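Local coordinates for protein dihydrofolate reductase (Moritella profunda, PDB 3IA4) that probably reduces 7,8-dihydrofolate to tetrahydrofolate with NADPH, a key step in folate metabolism that supports glycine, purine and DNA precursor synthesis, at residues Pro22-Arg34 against Tyr143-Phe155. Sequence-based numbering, arbitrary orientation.
Sequences PWHLPAELQLFKR and YAADDKNPHNYRF. With MTX (methotrexate), chain F.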
# COMPACT_ATOMS: atom_id res chain seq x y z
N PRO A 22 -11.67 -3.47 6.44
CA PRO A 22 -12.86 -3.56 7.31
C PRO A 22 -13.21 -2.24 7.99
O PRO A 22 -13.33 -2.20 9.24
CB PRO A 22 -12.46 -4.62 8.35
CG PRO A 22 -10.98 -4.38 8.49
CD PRO A 22 -10.52 -4.19 7.02
N TRP A 23 -13.36 -1.17 7.21
CA TRP A 23 -13.77 0.13 7.75
C TRP A 23 -14.34 0.94 6.60
O TRP A 23 -14.11 0.64 5.43
CB TRP A 23 -12.60 0.93 8.37
CG TRP A 23 -11.34 1.02 7.54
CD1 TRP A 23 -11.11 1.82 6.44
CD2 TRP A 23 -10.16 0.23 7.70
NE1 TRP A 23 -9.81 1.62 5.96
CE2 TRP A 23 -9.23 0.63 6.71
CE3 TRP A 23 -9.79 -0.77 8.65
CZ2 TRP A 23 -7.95 0.06 6.60
CZ3 TRP A 23 -8.51 -1.35 8.53
CH2 TRP A 23 -7.60 -0.91 7.53
N HIS A 24 -15.12 1.95 6.97
CA HIS A 24 -15.64 2.93 6.00
C HIS A 24 -14.89 4.24 6.22
O HIS A 24 -15.02 4.85 7.28
CB HIS A 24 -17.15 3.16 6.24
CG HIS A 24 -17.77 4.09 5.23
ND1 HIS A 24 -18.08 5.40 5.50
CD2 HIS A 24 -18.03 3.90 3.92
CE1 HIS A 24 -18.53 5.99 4.40
NE2 HIS A 24 -18.53 5.09 3.43
N LEU A 25 -14.07 4.68 5.25
CA LEU A 25 -13.26 5.85 5.43
C LEU A 25 -12.87 6.42 4.05
O LEU A 25 -11.74 6.34 3.60
CB LEU A 25 -11.98 5.43 6.26
CG LEU A 25 -11.34 6.48 7.15
CD1 LEU A 25 -12.35 7.15 8.16
CD2 LEU A 25 -10.08 5.89 7.90
N PRO A 26 -13.85 6.97 3.33
CA PRO A 26 -13.64 7.38 1.94
C PRO A 26 -12.52 8.39 1.79
O PRO A 26 -11.84 8.37 0.76
CB PRO A 26 -14.96 8.09 1.56
CG PRO A 26 -15.82 8.07 2.80
CD PRO A 26 -15.23 7.15 3.81
N ALA A 27 -12.34 9.30 2.74
CA ALA A 27 -11.30 10.29 2.58
C ALA A 27 -9.91 9.71 2.53
O ALA A 27 -8.98 10.34 2.02
CB ALA A 27 -11.35 11.33 3.74
N GLU A 28 -9.72 8.56 3.18
CA GLU A 28 -8.41 7.92 3.21
C GLU A 28 -8.02 7.50 1.79
O GLU A 28 -6.83 7.48 1.47
CB GLU A 28 -8.42 6.70 4.11
CG GLU A 28 -7.07 6.47 4.76
CD GLU A 28 -6.05 5.74 3.88
OE1 GLU A 28 -6.46 4.82 3.16
OE2 GLU A 28 -4.84 6.10 3.93
N LEU A 29 -8.98 7.18 0.94
CA LEU A 29 -8.61 6.80 -0.45
C LEU A 29 -8.08 7.99 -1.20
O LEU A 29 -7.31 7.82 -2.18
CB LEU A 29 -9.79 6.24 -1.26
CG LEU A 29 -10.38 4.93 -0.75
CD1 LEU A 29 -11.61 4.48 -1.61
CD2 LEU A 29 -9.30 3.84 -0.73
N GLN A 30 -8.55 9.18 -0.81
CA GLN A 30 -8.03 10.42 -1.39
C GLN A 30 -6.58 10.64 -0.95
O GLN A 30 -5.77 11.15 -1.71
CB GLN A 30 -8.88 11.63 -1.01
CG GLN A 30 -10.29 11.54 -1.59
CD GLN A 30 -10.30 11.32 -3.10
OE1 GLN A 30 -9.62 12.04 -3.84
NE2 GLN A 30 -11.06 10.33 -3.55
N LEU A 31 -6.27 10.28 0.30
CA LEU A 31 -4.88 10.34 0.73
C LEU A 31 -4.04 9.38 -0.09
O LEU A 31 -2.92 9.71 -0.50
CB LEU A 31 -4.81 9.98 2.24
CG LEU A 31 -3.47 10.04 2.98
CD1 LEU A 31 -3.70 10.03 4.50
CD2 LEU A 31 -2.57 8.85 2.52
N PHE A 32 -4.54 8.17 -0.28
CA PHE A 32 -3.81 7.18 -1.07
C PHE A 32 -3.58 7.71 -2.50
O PHE A 32 -2.49 7.61 -3.11
CB PHE A 32 -4.62 5.86 -1.08
CG PHE A 32 -4.18 4.88 -2.11
CD1 PHE A 32 -3.09 4.01 -1.86
CD2 PHE A 32 -4.82 4.80 -3.34
CE1 PHE A 32 -2.69 3.11 -2.80
CE2 PHE A 32 -4.39 3.92 -4.30
CZ PHE A 32 -3.35 3.03 -4.03
N LYS A 33 -4.63 8.25 -3.06
CA LYS A 33 -4.50 8.80 -4.42
C LYS A 33 -3.45 9.91 -4.52
O LYS A 33 -2.59 9.89 -5.42
CB LYS A 33 -5.85 9.31 -4.89
CG LYS A 33 -5.80 9.73 -6.37
CD LYS A 33 -7.11 10.49 -6.67
CE LYS A 33 -7.15 10.98 -8.11
NZ LYS A 33 -7.98 10.06 -8.97
N ARG A 34 -3.49 10.89 -3.60
CA ARG A 34 -2.50 11.95 -3.64
C ARG A 34 -1.07 11.39 -3.56
O ARG A 34 -0.12 11.93 -4.16
CB ARG A 34 -2.67 12.93 -2.48
CG ARG A 34 -3.99 13.66 -2.37
CD ARG A 34 -3.86 14.76 -1.30
NE ARG A 34 -3.97 14.28 0.10
CZ ARG A 34 -5.15 14.04 0.69
NH1 ARG A 34 -6.27 14.21 0.01
NH2 ARG A 34 -5.21 13.63 1.95
N TYR A 143 -5.95 13.91 10.76
CA TYR A 143 -7.30 14.07 10.19
C TYR A 143 -8.39 13.66 11.17
O TYR A 143 -8.72 12.47 11.32
CB TYR A 143 -7.45 13.24 8.91
CG TYR A 143 -6.48 13.57 7.81
CD1 TYR A 143 -5.26 12.92 7.70
CD2 TYR A 143 -6.83 14.49 6.80
CE1 TYR A 143 -4.38 13.22 6.67
CE2 TYR A 143 -5.94 14.78 5.76
CZ TYR A 143 -4.73 14.15 5.71
OH TYR A 143 -3.82 14.40 4.69
N ALA A 144 -8.99 14.63 11.86
CA ALA A 144 -10.02 14.27 12.84
C ALA A 144 -11.27 13.75 12.11
O ALA A 144 -11.55 14.14 10.97
CB ALA A 144 -10.37 15.48 13.74
N ALA A 145 -11.96 12.85 12.78
CA ALA A 145 -13.24 12.28 12.27
C ALA A 145 -14.19 13.43 11.84
O ALA A 145 -14.23 14.47 12.47
CB ALA A 145 -13.89 11.49 13.36
N ASP A 146 -14.97 13.19 10.80
CA ASP A 146 -16.00 14.18 10.37
C ASP A 146 -17.27 13.46 9.90
O ASP A 146 -17.40 12.26 10.08
CB ASP A 146 -15.47 15.15 9.30
CG ASP A 146 -15.11 14.47 7.95
OD1 ASP A 146 -15.57 13.35 7.65
OD2 ASP A 146 -14.38 15.10 7.12
N ASP A 147 -18.21 14.21 9.33
CA ASP A 147 -19.45 13.56 8.95
C ASP A 147 -19.33 12.54 7.88
O ASP A 147 -20.27 11.78 7.73
CB ASP A 147 -20.51 14.57 8.54
CG ASP A 147 -20.98 15.42 9.69
OD1 ASP A 147 -21.56 16.47 9.39
OD2 ASP A 147 -20.75 15.04 10.88
N LYS A 148 -18.20 12.44 7.17
CA LYS A 148 -18.09 11.42 6.12
C LYS A 148 -17.12 10.28 6.51
O LYS A 148 -17.07 9.25 5.88
CB LYS A 148 -17.65 12.02 4.77
CG LYS A 148 -18.84 12.55 3.96
CD LYS A 148 -18.43 12.98 2.54
CE LYS A 148 -17.78 11.83 1.73
NZ LYS A 148 -18.37 10.44 1.90
N ASN A 149 -16.38 10.51 7.59
CA ASN A 149 -15.29 9.62 7.99
C ASN A 149 -15.35 9.49 9.49
O ASN A 149 -14.97 10.40 10.20
CB ASN A 149 -13.95 10.27 7.59
CG ASN A 149 -13.81 10.39 6.12
OD1 ASN A 149 -13.39 9.42 5.43
ND2 ASN A 149 -14.22 11.57 5.59
N PRO A 150 -15.81 8.32 9.99
CA PRO A 150 -16.17 8.16 11.39
C PRO A 150 -15.01 7.92 12.36
O PRO A 150 -15.25 7.86 13.54
CB PRO A 150 -17.06 6.91 11.39
CG PRO A 150 -16.68 6.15 10.07
CD PRO A 150 -16.19 7.17 9.12
N HIS A 151 -13.79 7.75 11.87
CA HIS A 151 -12.67 7.48 12.75
C HIS A 151 -11.59 8.50 12.54
O HIS A 151 -11.37 8.91 11.41
CB HIS A 151 -12.05 6.08 12.36
CG HIS A 151 -13.08 5.02 12.18
ND1 HIS A 151 -13.91 4.64 13.20
CD2 HIS A 151 -13.41 4.25 11.11
CE1 HIS A 151 -14.75 3.71 12.77
NE2 HIS A 151 -14.47 3.44 11.51
N ASN A 152 -10.89 8.88 13.61
CA ASN A 152 -9.71 9.68 13.48
C ASN A 152 -8.63 8.88 12.74
O ASN A 152 -8.50 7.69 12.96
CB ASN A 152 -9.16 9.98 14.86
CG ASN A 152 -10.09 10.85 15.71
OD1 ASN A 152 -10.79 11.66 15.18
ND2 ASN A 152 -10.09 10.65 17.02
N TYR A 153 -7.86 9.55 11.92
CA TYR A 153 -6.68 8.89 11.30
C TYR A 153 -5.58 9.88 11.09
O TYR A 153 -5.79 11.09 11.25
CB TYR A 153 -7.06 8.11 10.03
CG TYR A 153 -7.57 8.98 8.88
CD1 TYR A 153 -8.89 9.41 8.85
CD2 TYR A 153 -6.72 9.38 7.87
CE1 TYR A 153 -9.35 10.25 7.79
CE2 TYR A 153 -7.17 10.17 6.79
CZ TYR A 153 -8.48 10.59 6.77
OH TYR A 153 -8.90 11.39 5.71
N ARG A 154 -4.38 9.38 10.82
CA ARG A 154 -3.27 10.32 10.67
C ARG A 154 -2.29 9.68 9.69
O ARG A 154 -2.27 8.47 9.51
CB ARG A 154 -2.59 10.65 12.01
CG ARG A 154 -1.84 9.48 12.55
CD ARG A 154 -1.34 9.74 13.99
NE ARG A 154 -0.72 8.52 14.53
CZ ARG A 154 -1.41 7.56 15.16
NH1 ARG A 154 -0.76 6.47 15.61
NH2 ARG A 154 -2.74 7.65 15.31
N PHE A 155 -1.54 10.54 9.04
CA PHE A 155 -0.48 10.11 8.11
C PHE A 155 0.91 10.28 8.69
O PHE A 155 1.21 11.28 9.32
CB PHE A 155 -0.61 10.96 6.87
CG PHE A 155 0.44 10.67 5.87
CD1 PHE A 155 0.46 9.41 5.26
CD2 PHE A 155 1.47 11.58 5.59
CE1 PHE A 155 1.46 9.07 4.36
CE2 PHE A 155 2.49 11.25 4.67
CZ PHE A 155 2.48 9.99 4.07
N1 MTX F . -4.77 3.29 1.75
C2 MTX F . -3.44 3.42 1.98
NA2 MTX F . -3.05 4.40 2.81
N3 MTX F . -2.54 2.58 1.38
C4 MTX F . -2.96 1.60 0.52
NA4 MTX F . -2.05 0.80 -0.00
C4A MTX F . -4.28 1.49 0.25
N5 MTX F . -4.71 0.54 -0.65
C6 MTX F . -6.05 0.42 -0.90
C7 MTX F . -7.00 1.25 -0.32
N8 MTX F . -6.57 2.24 0.58
C8A MTX F . -5.20 2.33 0.85
C9 MTX F . -6.47 -0.67 -1.88
N10 MTX F . -7.86 -0.55 -2.32
CM MTX F . -8.78 -1.63 -1.89
C11 MTX F . -9.18 2.60 -4.77
C12 MTX F . -10.08 1.63 -4.34
C13 MTX F . -9.65 0.59 -3.54
C14 MTX F . -8.31 0.52 -3.15
C15 MTX F . -7.44 1.52 -3.58
C16 MTX F . -7.82 2.51 -4.45
C MTX F . -9.58 3.76 -5.57
O MTX F . -10.70 3.73 -6.38
N MTX F . -8.84 4.86 -5.42
CA MTX F . -8.98 6.04 -6.21
CT MTX F . -7.62 6.43 -6.76
O1 MTX F . -6.58 6.14 -6.10
O2 MTX F . -7.56 7.08 -7.84
CB MTX F . -9.49 7.23 -5.39
CG MTX F . -10.88 6.96 -4.82
CD MTX F . -11.99 6.87 -5.88
OE1 MTX F . -13.20 6.68 -5.55
OE2 MTX F . -11.74 6.98 -7.10
O HOH W 1 -15.99 1.82 9.66
O HOH W 2 -7.41 12.20 3.77
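Helix 26-36, which lines the methotrexate pocket, packs against the loop joining strands 135-143 and 153-160 and against residues of both strands; N149 and Y153 meet it at A27. N149 OD1 accepts the A27 N-H at 2.9 Å (N-H...O angle 159°), the donor in the carbonyl plane on a lone pair of OD1, so an asparagine carbonyl satisfies the backbone N-H of A27. The other end of the amide is fixed too: N149 ND2 donates to D146 OD1 at 3.0 Å, and the same oxygen receives K148 N in an Asx turn. Y153 brings OH to 3.1 Å from A27 CB, a tight approach that the small alanine allows, and a water joins that OH to A27 O and R34 NH2. L25 splits its methyls, CD1 against N149 CB and CD2 against Y153 CD1 (3.8 Å).

In this dihydrofolate reductase fold strand 135-143 is the outermost of the central sheet, with 153-160 next to it. L31, with CG anti to the backbone N (chi1 -177°), touches Y143 CE1 and F155 CB through CD1, which also meets the edge of the Y153 ring at CE2. R34 NH2 reaches Y143 OH in a weak bond (3.2 Å); that hydroxyl also bonds E141. On the helix's ligand side, both E28 carboxylate oxygens face the pteridine, OE2 taking a nearly straight bond from methotrexate NA2 (2.7 Å) and OE1 lying 2.7 Å from N1.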